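Local coordinates for penicillin-binding protein 2B (Streptococcus pneumoniae, PDB 2WAD), which probably works as a peptidoglycan transpeptidase, forming peptide cross-links between adjacent glycan strands during peripheral cell-wall synthesis, and is a target of penicillin, at residues D318-L323 and S357-K362; K325-S330 and I665-I670; Y339-Y344 and N380-G385; Q586-V591 and N633-A638; V649-N654 and K659-A664. All blocks are in the same frame, centred on the assembly; numbering follows the deposited sequence.

Overall arrangement
All five contacts lie in the transpeptidase domain, whose antiparallel sheet is packed by helices. From the N terminus, helix 314-334 makes interaction 1 with strand 355-363, closing a short loop that contains strand 342-348. Before that loop closes, the same helix opens interaction 2, which waits until helix 661-676; interactions 1 and 2 cross. Interaction 3 begins inside the loop of interaction 1 and ends beyond it, so these two cross as well, tying the start of strand 342-348 to residues 380-385. Interaction 4 joins helix 578-593 to strand 634-638, and interaction 5 follows in series, bringing the end of strand 645-650 against the start of helix 661-676. Interactions 3, 4 and 5 nest within interaction 2.

Interaction 1: residues D318-L323 and S357-K362; sequences DSVDAL and SMSGLK. Unlike the reference sequence in segment 357-362: Leu-361 (reference Ile).
The carboxylate of Asp-321 is the flat group through which helix 314-334 meets Ser-359 of strand 355-363, and both of its partners gather at OD2. Ser-359 OG donates to Asp-321 OD2 over 2.7 Å, approaching nearly in line with the CG-OD2 bond and tilted toward one face of the group. Off the other face stands water 1, which accepts from Gly-360 N at 3.1 Å. It lies 3.0 Å from Asp-321 OD2 and can donate to it, although it has more acceptors within range than protons to give. The hydroxyl and the bridging water thus fix one carboxylate oxygen against two consecutive strand residues.

Beside this polar link Val-320 presses its methyls on the strand. CG1, anti to the backbone N (chi1 -179°), packs 3.4 Å from Ser-359 OG, while Val-320 CG2 lies 3.9 Å from Ser-357 OG. The two serines that receive the helix are small, and the short segments approach to 8.2 Å between axes, with their directions 31° apart. Gln-317 adds a further bond to the strand, from NE2 to Met-358 O. This is alpha-on-beta packing, with the first helix of a penicillin-binding transpeptidase domain laid on its central antiparallel sheet.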
# COMPACT_ATOMS: atom_id res chain seq x y z
N ASP A 318 -2.91 -16.35 6.59
CA ASP A 318 -2.48 -16.82 7.90
C ASP A 318 -1.50 -17.98 7.74
O ASP A 318 -0.50 -18.08 8.47
CB ASP A 318 -3.66 -17.32 8.75
CG ASP A 318 -4.54 -16.19 9.27
OD1 ASP A 318 -4.15 -15.01 9.20
OD2 ASP A 318 -5.62 -16.50 9.79
N SER A 319 -1.80 -18.87 6.81
CA SER A 319 -0.98 -20.06 6.67
C SER A 319 0.36 -19.75 5.99
O SER A 319 1.40 -20.28 6.36
CB SER A 319 -1.79 -21.23 6.09
OG SER A 319 -1.97 -21.10 4.70
N VAL A 320 0.37 -18.80 5.06
CA VAL A 320 1.66 -18.28 4.59
C VAL A 320 2.52 -17.60 5.69
O VAL A 320 3.70 -17.88 5.82
CB VAL A 320 1.49 -17.39 3.34
CG1 VAL A 320 2.84 -16.87 2.85
CG2 VAL A 320 0.81 -18.19 2.26
N ASP A 321 1.92 -16.71 6.48
CA ASP A 321 2.60 -16.11 7.64
C ASP A 321 3.25 -17.18 8.54
O ASP A 321 4.39 -17.05 8.97
CB ASP A 321 1.59 -15.29 8.46
CG ASP A 321 1.11 -14.01 7.75
OD1 ASP A 321 0.18 -13.38 8.26
OD2 ASP A 321 1.65 -13.58 6.70
N ALA A 322 2.53 -18.27 8.83
CA ALA A 322 3.03 -19.34 9.70
C ALA A 322 4.21 -20.05 9.07
O ALA A 322 5.22 -20.31 9.74
CB ALA A 322 1.91 -20.36 10.06
N LEU A 323 4.09 -20.36 7.78
CA LEU A 323 5.18 -21.00 7.04
C LEU A 323 6.46 -20.15 7.13
O LEU A 323 7.53 -20.64 7.53
CB LEU A 323 4.76 -21.21 5.58
CG LEU A 323 5.68 -22.01 4.66
CD1 LEU A 323 5.64 -23.49 5.12
CD2 LEU A 323 5.22 -21.87 3.22
N SER A 357 -1.58 -13.50 -1.64
CA SER A 357 -1.09 -13.07 -0.34
C SER A 357 0.19 -12.28 -0.51
O SER A 357 0.91 -12.47 -1.48
CB SER A 357 -0.81 -14.25 0.60
OG SER A 357 0.31 -14.94 0.10
N MET A 358 0.44 -11.40 0.46
CA MET A 358 1.62 -10.58 0.57
C MET A 358 2.06 -10.71 2.03
O MET A 358 1.46 -10.08 2.89
CB MET A 358 1.26 -9.09 0.42
CG MET A 358 0.13 -8.74 -0.49
SD MET A 358 -0.50 -7.05 -0.43
CE MET A 358 0.93 -6.02 -0.03
N SER A 359 3.14 -11.43 2.30
CA SER A 359 3.52 -11.78 3.67
C SER A 359 4.95 -11.34 3.89
O SER A 359 5.79 -11.51 3.00
CB SER A 359 3.49 -13.30 3.85
OG SER A 359 2.18 -13.78 4.11
N GLY A 360 5.25 -10.86 5.09
CA GLY A 360 6.62 -10.51 5.39
C GLY A 360 6.91 -10.65 6.87
O GLY A 360 6.03 -10.43 7.71
N LEU A 361 8.13 -11.05 7.19
CA LEU A 361 8.52 -11.20 8.58
C LEU A 361 9.81 -10.43 8.71
O LEU A 361 10.75 -10.70 7.98
CB LEU A 361 8.76 -12.67 8.93
CG LEU A 361 8.90 -12.98 10.42
CD1 LEU A 361 7.70 -12.52 11.20
CD2 LEU A 361 9.16 -14.46 10.64
N LYS A 362 9.85 -9.47 9.62
CA LYS A 362 11.00 -8.60 9.73
C LYS A 362 11.82 -9.08 10.90
O LYS A 362 11.29 -9.37 11.99
CB LYS A 362 10.51 -7.17 9.96
CG LYS A 362 11.62 -6.16 10.07
CD LYS A 362 10.98 -4.81 10.36
CE LYS A 362 11.97 -3.67 10.15
NZ LYS A 362 13.10 -3.80 11.09
O HOH W 1 2.68 -10.77 6.77

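Interaction 2: residues K325-S330 and I665-I670; sequences KSYFNS and IARDII
Ile-665 opens the contact from helix 661-676 by lying along one face of the ring of Tyr-327, the two side chains pointing in opposite directions. Its CG1 sits over the middle of that face, 3.6 Å from the centroid and 12° off the ring normal, which meets the geometry of a CH-pi interaction. Ile-665 CD1 continues toward the root of the tyrosine, 3.9 Å from Tyr-327 CG. With CG1 beside the backbone N (chi1 -63°), the longer branch of the isoleucine is the one presented to the ring.

Two residues on, Arg-667 folds back along its own helix, its chain bent at chi3. It grips Asp-668 side-on: NE is 2.9 Å from Asp-668 OD2, and NH2 is 3.1 Å from the same oxygen. Both nitrogens come from one face of the carboxylate, whereas OD2 lies close to the guanidinium plane. This salt bridge limits the rotation of the acid, and Arg-667 NH1 is held in turn by Ala-603 O.

Asp-668 then offers its other oxygen across the interface. Tyr-327 OH donates to Asp-668 OD1 over 2.7 Å, reaching it from above the carboxylate plane, while OD1 itself lies near the plane of the ring. Water 2 accepts from Arg-667 NH2 at 2.8 Å and donates to Tyr-327 OH, closing a polar cycle that runs through the phenol oxygen. The short helical segments run nearly antiparallel, with axes 12.0 Å apart, so the tyrosine spans a wide gap between the first and last helices that cover one face of the transpeptidase sheet.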
# COMPACT_ATOMS: atom_id res chain seq x y z
N LYS A 325 7.25 -17.88 9.17
CA LYS A 325 7.74 -17.82 10.53
C LYS A 325 8.39 -19.16 10.94
O LYS A 325 9.45 -19.19 11.57
CB LYS A 325 6.59 -17.41 11.47
CG LYS A 325 7.10 -16.60 12.66
CD LYS A 325 6.03 -16.27 13.67
CE LYS A 325 6.67 -15.51 14.82
NZ LYS A 325 5.68 -15.10 15.87
N SER A 326 7.80 -20.26 10.52
CA SER A 326 8.41 -21.57 10.75
C SER A 326 9.81 -21.73 10.13
O SER A 326 10.79 -22.02 10.82
CB SER A 326 7.44 -22.68 10.31
OG SER A 326 8.11 -23.92 10.39
N TYR A 327 9.91 -21.51 8.82
CA TYR A 327 11.21 -21.48 8.16
C TYR A 327 12.21 -20.48 8.72
O TYR A 327 13.39 -20.80 8.95
CB TYR A 327 11.06 -21.29 6.65
CG TYR A 327 10.76 -22.53 5.85
CD1 TYR A 327 11.79 -23.35 5.38
CD2 TYR A 327 9.44 -22.89 5.56
CE1 TYR A 327 11.50 -24.48 4.64
CE2 TYR A 327 9.15 -24.01 4.82
CZ TYR A 327 10.18 -24.80 4.36
OH TYR A 327 9.87 -25.92 3.60
N PHE A 328 11.81 -19.23 8.93
CA PHE A 328 12.79 -18.27 9.44
C PHE A 328 13.38 -18.66 10.80
O PHE A 328 14.57 -18.49 11.01
CB PHE A 328 12.24 -16.83 9.54
CG PHE A 328 13.33 -15.78 9.52
CD1 PHE A 328 13.81 -15.28 8.31
CD2 PHE A 328 13.90 -15.31 10.69
CE1 PHE A 328 14.82 -14.32 8.28
CE2 PHE A 328 14.91 -14.36 10.69
CZ PHE A 328 15.39 -13.86 9.47
N ASN A 329 12.55 -19.12 11.73
CA ASN A 329 13.06 -19.55 13.04
C ASN A 329 13.99 -20.75 12.93
O ASN A 329 14.97 -20.83 13.65
CB ASN A 329 11.92 -19.88 14.01
CG ASN A 329 11.37 -18.64 14.72
OD1 ASN A 329 12.12 -17.81 15.25
ND2 ASN A 329 10.07 -18.52 14.72
N SER A 330 13.69 -21.68 12.03
CA SER A 330 14.58 -22.81 11.79
C SER A 330 15.94 -22.31 11.32
O SER A 330 17.00 -22.74 11.82
CB SER A 330 13.95 -23.75 10.76
OG SER A 330 14.57 -25.02 10.78
N ILE A 665 10.32 -23.14 0.36
CA ILE A 665 9.27 -22.21 0.77
C ILE A 665 8.29 -21.96 -0.38
O ILE A 665 7.08 -22.11 -0.20
CB ILE A 665 9.82 -20.88 1.32
CG1 ILE A 665 10.65 -21.14 2.58
CG2 ILE A 665 8.68 -19.92 1.63
CD1 ILE A 665 11.61 -20.01 2.93
N ALA A 666 8.82 -21.65 -1.56
CA ALA A 666 8.00 -21.44 -2.77
C ALA A 666 7.08 -22.64 -3.05
O ALA A 666 5.89 -22.50 -3.32
CB ALA A 666 8.93 -21.17 -4.00
N ARG A 667 7.65 -23.84 -3.00
CA ARG A 667 6.89 -25.07 -3.21
C ARG A 667 5.79 -25.21 -2.17
O ARG A 667 4.65 -25.58 -2.49
CB ARG A 667 7.88 -26.23 -3.04
CG ARG A 667 7.24 -27.62 -3.07
CD ARG A 667 8.25 -28.62 -2.54
NE ARG A 667 8.39 -28.46 -1.09
CZ ARG A 667 9.49 -28.75 -0.41
NH1 ARG A 667 10.56 -29.18 -1.08
NH2 ARG A 667 9.53 -28.60 0.91
N ASP A 668 6.13 -24.98 -0.91
CA ASP A 668 5.16 -25.22 0.15
C ASP A 668 4.05 -24.18 0.10
O ASP A 668 2.93 -24.48 0.54
CB ASP A 668 5.81 -25.16 1.53
CG ASP A 668 6.67 -26.37 1.84
OD1 ASP A 668 7.33 -26.34 2.90
OD2 ASP A 668 6.72 -27.34 1.06
N ILE A 669 4.35 -22.97 -0.37
CA ILE A 669 3.28 -21.99 -0.60
C ILE A 669 2.39 -22.45 -1.74
O ILE A 669 1.17 -22.30 -1.67
CB ILE A 669 3.79 -20.56 -0.88
CG1 ILE A 669 4.42 -19.95 0.38
CG2 ILE A 669 2.64 -19.66 -1.36
CD1 ILE A 669 5.34 -18.74 0.10
N ILE A 670 2.99 -23.00 -2.79
CA ILE A 670 2.19 -23.50 -3.90
C ILE A 670 1.29 -24.66 -3.45
O ILE A 670 0.10 -24.70 -3.79
CB ILE A 670 3.05 -23.82 -5.15
CG1 ILE A 670 3.57 -22.49 -5.73
CG2 ILE A 670 2.24 -24.56 -6.24
CD1 ILE A 670 4.41 -22.63 -6.96
O HOH W 2 11.55 -28.50 2.89

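Interaction 3: residues Y339-Y344 and N380-G385; sequences YSEGVY and NVFVPG
Two bonds meet at Ser-340 OG, in the loop that leads into strand 342-348 and delivers Glu-341 and Tyr-344 to the ring of Phe-382. Ser-340 OG is hydrogen-bonded to Pro-652 O, and it also receives a weak bond from Gly-342 N, the distance from Gly-342 N to Ser-340 OG being 3.5 Å. The backbone angles of Gly-342 (phi 143°, psi -167°) would push a CB against the preceding carbonyl oxygen, and such a backbone by itself calls for glycine.

Glu-341 and Phe-382 run alongside each other, pointing opposite ways. The carboxylate oxygen OE2 of Glu-341 stops at the edge of the phenylalanine, near the ring plane and 3.8 Å from Phe-382 CE1. A bend in the glutamate chain at chi2 carries the group round to this position. An anionic oxygen facing ring C-H bonds would be mildly favourable electrostatically. The same side chain touches His-653, a zinc ligand.

Tyr-344 meets Phe-382 from another direction, the two side chains crossing at about a right angle. Tyr-344 CE2 is 3.7 Å from Phe-382 CZ, and the centroids of these rings are 5.4 Å apart with planes inclined by 36°, an oblique pairing. The phenol end of Tyr-344 is tethered to Asp-373 OD2, and Pro-525 of helix 525-536 packs on both rings. The contact clamps the start of a central sheet strand to residues 380-385, the loop that runs up to Ser-386, the inferred acyl-ester serine of this penicillin-binding transpeptidase active site.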
# COMPACT_ATOMS: atom_id res chain seq x y z
N TYR A 339 22.24 -12.83 10.26
CA TYR A 339 22.28 -11.45 9.75
C TYR A 339 21.28 -11.15 8.66
O TYR A 339 21.46 -10.18 7.94
CB TYR A 339 23.69 -11.14 9.24
CG TYR A 339 24.71 -11.33 10.33
CD1 TYR A 339 24.70 -10.51 11.45
CD2 TYR A 339 25.62 -12.37 10.28
CE1 TYR A 339 25.61 -10.69 12.47
CE2 TYR A 339 26.52 -12.58 11.31
CZ TYR A 339 26.51 -11.72 12.40
OH TYR A 339 27.41 -11.89 13.44
N SER A 340 20.25 -11.99 8.53
CA SER A 340 19.17 -11.79 7.57
C SER A 340 18.12 -10.82 8.12
O SER A 340 17.62 -11.01 9.23
CB SER A 340 18.54 -13.14 7.22
OG SER A 340 17.43 -12.97 6.36
N GLU A 341 17.73 -9.81 7.34
CA GLU A 341 16.70 -8.87 7.78
C GLU A 341 15.28 -9.41 7.80
O GLU A 341 14.38 -8.69 8.21
CB GLU A 341 16.61 -7.65 6.87
CG GLU A 341 17.90 -7.10 6.40
CD GLU A 341 18.32 -7.75 5.12
OE1 GLU A 341 19.11 -8.72 5.19
OE2 GLU A 341 17.88 -7.26 4.07
N GLY A 342 15.04 -10.62 7.33
CA GLY A 342 13.69 -11.15 7.39
C GLY A 342 13.40 -11.98 6.15
O GLY A 342 14.32 -12.31 5.45
N VAL A 343 12.13 -12.32 5.91
CA VAL A 343 11.81 -13.16 4.76
C VAL A 343 10.45 -12.67 4.25
O VAL A 343 9.62 -12.26 5.06
CB VAL A 343 11.80 -14.66 5.16
CG1 VAL A 343 10.77 -14.89 6.23
CG2 VAL A 343 11.51 -15.57 3.92
N TYR A 344 10.26 -12.67 2.93
CA TYR A 344 9.08 -12.07 2.31
C TYR A 344 8.60 -12.98 1.18
O TYR A 344 9.42 -13.61 0.52
CB TYR A 344 9.43 -10.67 1.76
CG TYR A 344 9.79 -9.73 2.89
CD1 TYR A 344 8.83 -8.92 3.48
CD2 TYR A 344 11.08 -9.71 3.41
CE1 TYR A 344 9.13 -8.10 4.56
CE2 TYR A 344 11.39 -8.91 4.50
CZ TYR A 344 10.41 -8.11 5.07
OH TYR A 344 10.72 -7.32 6.15
N ASN A 380 10.21 -2.38 0.76
CA ASN A 380 11.63 -2.63 0.98
C ASN A 380 12.27 -3.34 -0.19
O ASN A 380 11.60 -4.05 -0.93
CB ASN A 380 11.84 -3.46 2.25
CG ASN A 380 11.42 -2.69 3.50
OD1 ASN A 380 12.02 -1.67 3.85
ND2 ASN A 380 10.40 -3.17 4.16
N VAL A 381 13.58 -3.15 -0.37
CA VAL A 381 14.22 -3.62 -1.58
C VAL A 381 15.39 -4.54 -1.25
O VAL A 381 15.99 -4.39 -0.20
CB VAL A 381 14.67 -2.43 -2.48
CG1 VAL A 381 13.47 -1.53 -2.83
CG2 VAL A 381 15.76 -1.63 -1.81
N PHE A 382 15.71 -5.47 -2.16
CA PHE A 382 16.67 -6.53 -1.91
C PHE A 382 17.42 -6.85 -3.19
O PHE A 382 16.84 -6.74 -4.28
CB PHE A 382 15.96 -7.80 -1.40
CG PHE A 382 15.02 -7.54 -0.25
CD1 PHE A 382 15.47 -7.58 1.07
CD2 PHE A 382 13.69 -7.21 -0.49
CE1 PHE A 382 14.60 -7.32 2.13
CE2 PHE A 382 12.82 -6.94 0.57
CZ PHE A 382 13.26 -7.00 1.87
N VAL A 383 18.68 -7.27 -3.07
CA VAL A 383 19.39 -7.80 -4.22
C VAL A 383 18.68 -9.07 -4.63
O VAL A 383 18.37 -9.91 -3.81
CB VAL A 383 20.92 -8.06 -4.03
CG1 VAL A 383 21.62 -7.03 -3.16
CG2 VAL A 383 21.21 -9.47 -3.60
N PRO A 384 18.35 -9.20 -5.92
CA PRO A 384 17.45 -10.28 -6.32
C PRO A 384 18.19 -11.57 -6.65
O PRO A 384 17.60 -12.64 -6.57
CB PRO A 384 16.77 -9.69 -7.55
CG PRO A 384 17.84 -8.78 -8.15
CD PRO A 384 18.61 -8.23 -6.99
N GLY A 385 19.47 -11.48 -6.99
CA GLY A 385 20.28 -12.63 -7.37
C GLY A 385 19.79 -13.30 -8.64
O GLY A 385 19.15 -12.65 -9.49

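Interaction 4: residues Q586-V591 and N633-A638; sequences QGFYQV and NAVAYA
Phe-588 leaves helix 578-593 pointing at strand 634-638, and from its root outward each contact with that strand falls on Tyr-637 or Val-635. Its CB passes 4.2 Å from Tyr-637 OH. The two side chains then run at about a right angle, although their ring planes are inclined by only about 20°, and Phe-588 CD2 lies 4.0 Å from Tyr-637 CE2. Farther out, Phe-588 CE2 comes 4.1 Å from Val-635 CG2. Neither approach is cleanly over a face or at an edge.

On the strand, Tyr-637 holds CG between its backbone N and carbonyl carbon (chi1 58°), a crowded position that swings the ring back toward the helix. Val-532 of helix 525-536 packs on both Val-635 and Tyr-637. Phe-588 also leans on Lys-615 of strand 613-616, in what looks like the K(T/S)G-type motif of the family, and the Val-635 side chain is about 9 Å from that of Ser-386, the inferred acyl-ester serine.

The ring's close approaches are all carbon to carbon, and all three residues are buried. Van der Waals packing and exclusion of water therefore account for this contact, with no directional bond between the two segments to fix the rotation of the phenylalanine ring.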
# COMPACT_ATOMS: atom_id res chain seq x y z
N GLN A 586 10.77 -23.62 -20.90
CA GLN A 586 11.48 -24.91 -20.86
C GLN A 586 12.63 -24.83 -19.86
O GLN A 586 12.89 -25.78 -19.13
CB GLN A 586 11.97 -25.32 -22.26
CG GLN A 586 12.62 -26.71 -22.39
CD GLN A 586 11.65 -27.88 -22.13
OE1 GLN A 586 10.45 -27.77 -22.35
NE2 GLN A 586 12.19 -29.00 -21.67
N GLY A 587 13.32 -23.69 -19.81
CA GLY A 587 14.36 -23.52 -18.81
C GLY A 587 13.85 -23.59 -17.38
O GLY A 587 14.43 -24.28 -16.54
N PHE A 588 12.78 -22.87 -17.08
CA PHE A 588 12.18 -22.90 -15.73
C PHE A 588 11.65 -24.30 -15.41
O PHE A 588 11.56 -24.70 -14.24
CB PHE A 588 11.05 -21.87 -15.57
CG PHE A 588 11.52 -20.47 -15.24
CD1 PHE A 588 12.69 -19.96 -15.79
CD2 PHE A 588 10.79 -19.66 -14.38
CE1 PHE A 588 13.12 -18.66 -15.51
CE2 PHE A 588 11.24 -18.36 -14.07
CZ PHE A 588 12.41 -17.87 -14.65
N TYR A 589 11.26 -25.03 -16.43
CA TYR A 589 10.73 -26.37 -16.20
C TYR A 589 11.84 -27.35 -15.85
O TYR A 589 11.70 -28.16 -14.94
CB TYR A 589 9.95 -26.88 -17.41
CG TYR A 589 9.48 -28.32 -17.25
CD1 TYR A 589 8.28 -28.62 -16.60
CD2 TYR A 589 10.25 -29.38 -17.72
CE1 TYR A 589 7.87 -29.93 -16.43
CE2 TYR A 589 9.84 -30.69 -17.56
CZ TYR A 589 8.64 -30.95 -16.93
OH TYR A 589 8.19 -32.23 -16.75
N GLN A 590 12.97 -27.25 -16.55
CA GLN A 590 14.15 -28.07 -16.30
C GLN A 590 14.90 -27.72 -15.01
O GLN A 590 15.61 -28.55 -14.46
CB GLN A 590 15.07 -28.05 -17.53
CG GLN A 590 14.48 -28.75 -18.79
CD GLN A 590 15.46 -28.95 -19.96
OE1 GLN A 590 16.68 -28.89 -19.81
NE2 GLN A 590 14.90 -29.17 -21.15
N VAL A 591 14.76 -26.49 -14.53
CA VAL A 591 15.32 -26.09 -13.24
C VAL A 591 14.75 -27.03 -12.18
O VAL A 591 15.43 -27.36 -11.20
CB VAL A 591 14.89 -24.64 -12.88
CG1 VAL A 591 15.05 -24.37 -11.39
CG2 VAL A 591 15.68 -23.62 -13.70
N ASN A 633 16.93 -16.55 -2.83
CA ASN A 633 15.62 -16.15 -3.36
C ASN A 633 15.09 -17.19 -4.33
O ASN A 633 15.84 -18.02 -4.83
CB ASN A 633 15.78 -14.80 -4.08
CG ASN A 633 16.29 -13.69 -3.16
OD1 ASN A 633 16.12 -13.72 -1.93
ND2 ASN A 633 16.96 -12.72 -3.77
N ALA A 634 13.79 -17.16 -4.64
CA ALA A 634 13.24 -18.14 -5.58
C ALA A 634 11.97 -17.56 -6.19
O ALA A 634 11.25 -16.84 -5.51
CB ALA A 634 12.91 -19.47 -4.85
N VAL A 635 11.70 -17.87 -7.45
CA VAL A 635 10.42 -17.56 -8.09
C VAL A 635 9.89 -18.85 -8.72
O VAL A 635 10.66 -19.70 -9.12
CB VAL A 635 10.57 -16.43 -9.17
CG1 VAL A 635 11.04 -15.13 -8.55
CG2 VAL A 635 11.55 -16.83 -10.27
N ALA A 636 8.57 -19.01 -8.80
CA ALA A 636 7.97 -20.23 -9.32
C ALA A 636 6.55 -19.95 -9.82
O ALA A 636 5.91 -19.01 -9.36
CB ALA A 636 7.91 -21.31 -8.21
N TYR A 637 6.04 -20.79 -10.71
CA TYR A 637 4.61 -20.81 -11.02
C TYR A 637 4.11 -22.24 -11.22
O TYR A 637 4.91 -23.17 -11.35
CB TYR A 637 4.28 -19.95 -12.23
CG TYR A 637 5.00 -20.35 -13.50
CD1 TYR A 637 4.54 -21.38 -14.31
CD2 TYR A 637 6.20 -19.72 -13.86
CE1 TYR A 637 5.24 -21.75 -15.48
CE2 TYR A 637 6.87 -20.06 -15.03
CZ TYR A 637 6.40 -21.09 -15.82
OH TYR A 637 7.12 -21.43 -16.95
N ALA A 638 2.78 -22.41 -11.26
CA ALA A 638 2.15 -23.72 -11.31
C ALA A 638 0.64 -23.57 -11.49
O ALA A 638 0.05 -22.56 -11.11
CB ALA A 638 2.42 -24.51 -10.00

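Interaction 5: residues V649-N654 and K659-A664; sequences VVFPHN and KNVGPA. Unlike the reference sequence in segment 659-664: Lys-659 (reference Asn), Asn-660 (reference Gly), Ala-664 (reference Ser). With ZN (zinc ion), chain E.
Phe-651 and Val-661 cross obliquely, and a single methyl makes the contact. Val-661 CG2 lies 3.9 Å from Phe-651 CE2 and equally near CD2, so it straddles one ring bond, although it is neither squarely over the face nor at the edge. The phenylalanine gets there with CG anti to the backbone N (chi1 -162°), which sends the ring from the end of strand 645-650 toward the start of helix 661-676. Asn-654 folds back over one face of the same ring: its ND2 is 3.4 Å above the Phe-651 plane, offset toward the rim, and hydrogen-bonds to Glu-331 OE1. Phe-328 of helix 314-334 also meets the ring, with planes only about 15° apart.

These residues bracket the connection between the last sheet strand in the sequence and the C-terminal helix of the transpeptidase domain. The helix opens with a true N-cap: Asn-660 OD1 accepts from Gly-662 N at 3.0 Å, with the donor in the carbonyl plane and an N-H...O angle of 148°. Closer to the sheet, Val-649 points at the first turn and at Gly-662, where a CB would collide with Pro-663 CD, and Val-649 CG1 lies 4.3 Å from Gly-662 O. The C-alpha atoms of Val-649 and Gly-662 are 6.4 Å apart.

Past Phe-651, Asn-631 OD1 accepts from the backbone N of His-653, whose ring is turned away from the helix. His-653 NE2 binds a zinc ion at 2.0 Å, and waters 3 and 4 are each 2.2 Å from the metal.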
# COMPACT_ATOMS: atom_id res chain seq x y z
N VAL A 649 9.83 -15.47 -3.51
CA VAL A 649 10.26 -15.64 -2.13
C VAL A 649 11.60 -14.95 -2.03
O VAL A 649 12.48 -15.20 -2.86
CB VAL A 649 10.38 -17.13 -1.71
CG1 VAL A 649 11.08 -17.21 -0.34
CG2 VAL A 649 8.98 -17.78 -1.68
N VAL A 650 11.73 -14.08 -1.05
CA VAL A 650 12.93 -13.25 -0.93
C VAL A 650 13.45 -13.47 0.48
O VAL A 650 12.77 -13.16 1.45
CB VAL A 650 12.61 -11.75 -1.18
CG1 VAL A 650 13.85 -10.90 -0.96
CG2 VAL A 650 12.04 -11.55 -2.62
N PHE A 651 14.65 -14.03 0.58
CA PHE A 651 15.21 -14.41 1.88
C PHE A 651 16.66 -13.98 1.85
O PHE A 651 17.53 -14.76 1.47
CB PHE A 651 15.15 -15.94 2.04
CG PHE A 651 15.29 -16.42 3.47
CD1 PHE A 651 16.15 -15.79 4.34
CD2 PHE A 651 14.55 -17.51 3.94
CE1 PHE A 651 16.28 -16.21 5.66
CE2 PHE A 651 14.67 -17.94 5.26
CZ PHE A 651 15.55 -17.29 6.12
N PRO A 652 16.93 -12.73 2.23
CA PRO A 652 18.26 -12.16 2.02
C PRO A 652 19.30 -12.57 3.08
O PRO A 652 18.96 -12.85 4.22
CB PRO A 652 18.00 -10.66 2.09
CG PRO A 652 16.72 -10.52 2.87
CD PRO A 652 15.93 -11.74 2.70
N HIS A 653 20.56 -12.62 2.68
CA HIS A 653 21.70 -12.87 3.55
C HIS A 653 21.56 -14.10 4.43
O HIS A 653 21.83 -14.06 5.63
CB HIS A 653 22.05 -11.60 4.35
CG HIS A 653 22.30 -10.42 3.47
ND1 HIS A 653 23.36 -10.38 2.58
CD2 HIS A 653 21.62 -9.26 3.30
CE1 HIS A 653 23.33 -9.23 1.92
NE2 HIS A 653 22.28 -8.54 2.32
N ASN A 654 21.11 -15.19 3.83
CA ASN A 654 21.09 -16.50 4.46
C ASN A 654 22.38 -17.20 4.04
O ASN A 654 22.64 -17.35 2.85
CB ASN A 654 19.84 -17.30 4.03
CG ASN A 654 19.70 -18.63 4.77
OD1 ASN A 654 20.67 -19.38 4.92
ND2 ASN A 654 18.49 -18.93 5.26
N LYS A 659 21.82 -26.36 2.57
CA LYS A 659 20.51 -26.48 1.93
C LYS A 659 19.90 -25.11 1.63
O LYS A 659 20.05 -24.19 2.43
CB LYS A 659 19.56 -27.34 2.75
CG LYS A 659 19.11 -26.68 4.05
CD LYS A 659 17.90 -27.36 4.66
CE LYS A 659 17.79 -27.00 6.13
NZ LYS A 659 18.54 -25.74 6.40
N ASN A 660 19.21 -24.97 0.51
CA ASN A 660 18.59 -23.69 0.12
C ASN A 660 17.08 -23.74 0.32
O ASN A 660 16.36 -24.36 -0.46
CB ASN A 660 18.91 -23.32 -1.34
CG ASN A 660 18.62 -21.85 -1.67
OD1 ASN A 660 17.54 -21.31 -1.39
ND2 ASN A 660 19.62 -21.18 -2.22
N VAL A 661 16.60 -23.08 1.36
CA VAL A 661 15.17 -23.15 1.69
C VAL A 661 14.27 -22.34 0.76
O VAL A 661 13.06 -22.48 0.81
CB VAL A 661 14.90 -22.78 3.16
CG1 VAL A 661 15.75 -23.67 4.11
CG2 VAL A 661 15.22 -21.30 3.43
N GLY A 662 14.86 -21.53 -0.12
CA GLY A 662 14.05 -20.66 -0.98
C GLY A 662 13.03 -21.43 -1.81
O GLY A 662 11.85 -21.19 -1.71
N PRO A 663 13.50 -22.36 -2.65
CA PRO A 663 12.62 -23.20 -3.46
C PRO A 663 11.63 -23.99 -2.61
O PRO A 663 10.49 -24.21 -3.04
CB PRO A 663 13.60 -24.18 -4.13
CG PRO A 663 14.93 -23.42 -4.16
CD PRO A 663 14.93 -22.54 -2.96
N ALA A 664 12.02 -24.39 -1.40
CA ALA A 664 11.15 -25.23 -0.56
C ALA A 664 10.01 -24.38 -0.00
O ALA A 664 8.86 -24.82 0.10
CB ALA A 664 11.95 -25.89 0.58
ZN ZN E . 21.28 -7.08 1.37
O HOH W 3 20.47 -5.82 3.03
O HOH W 4 19.58 -7.63 0.08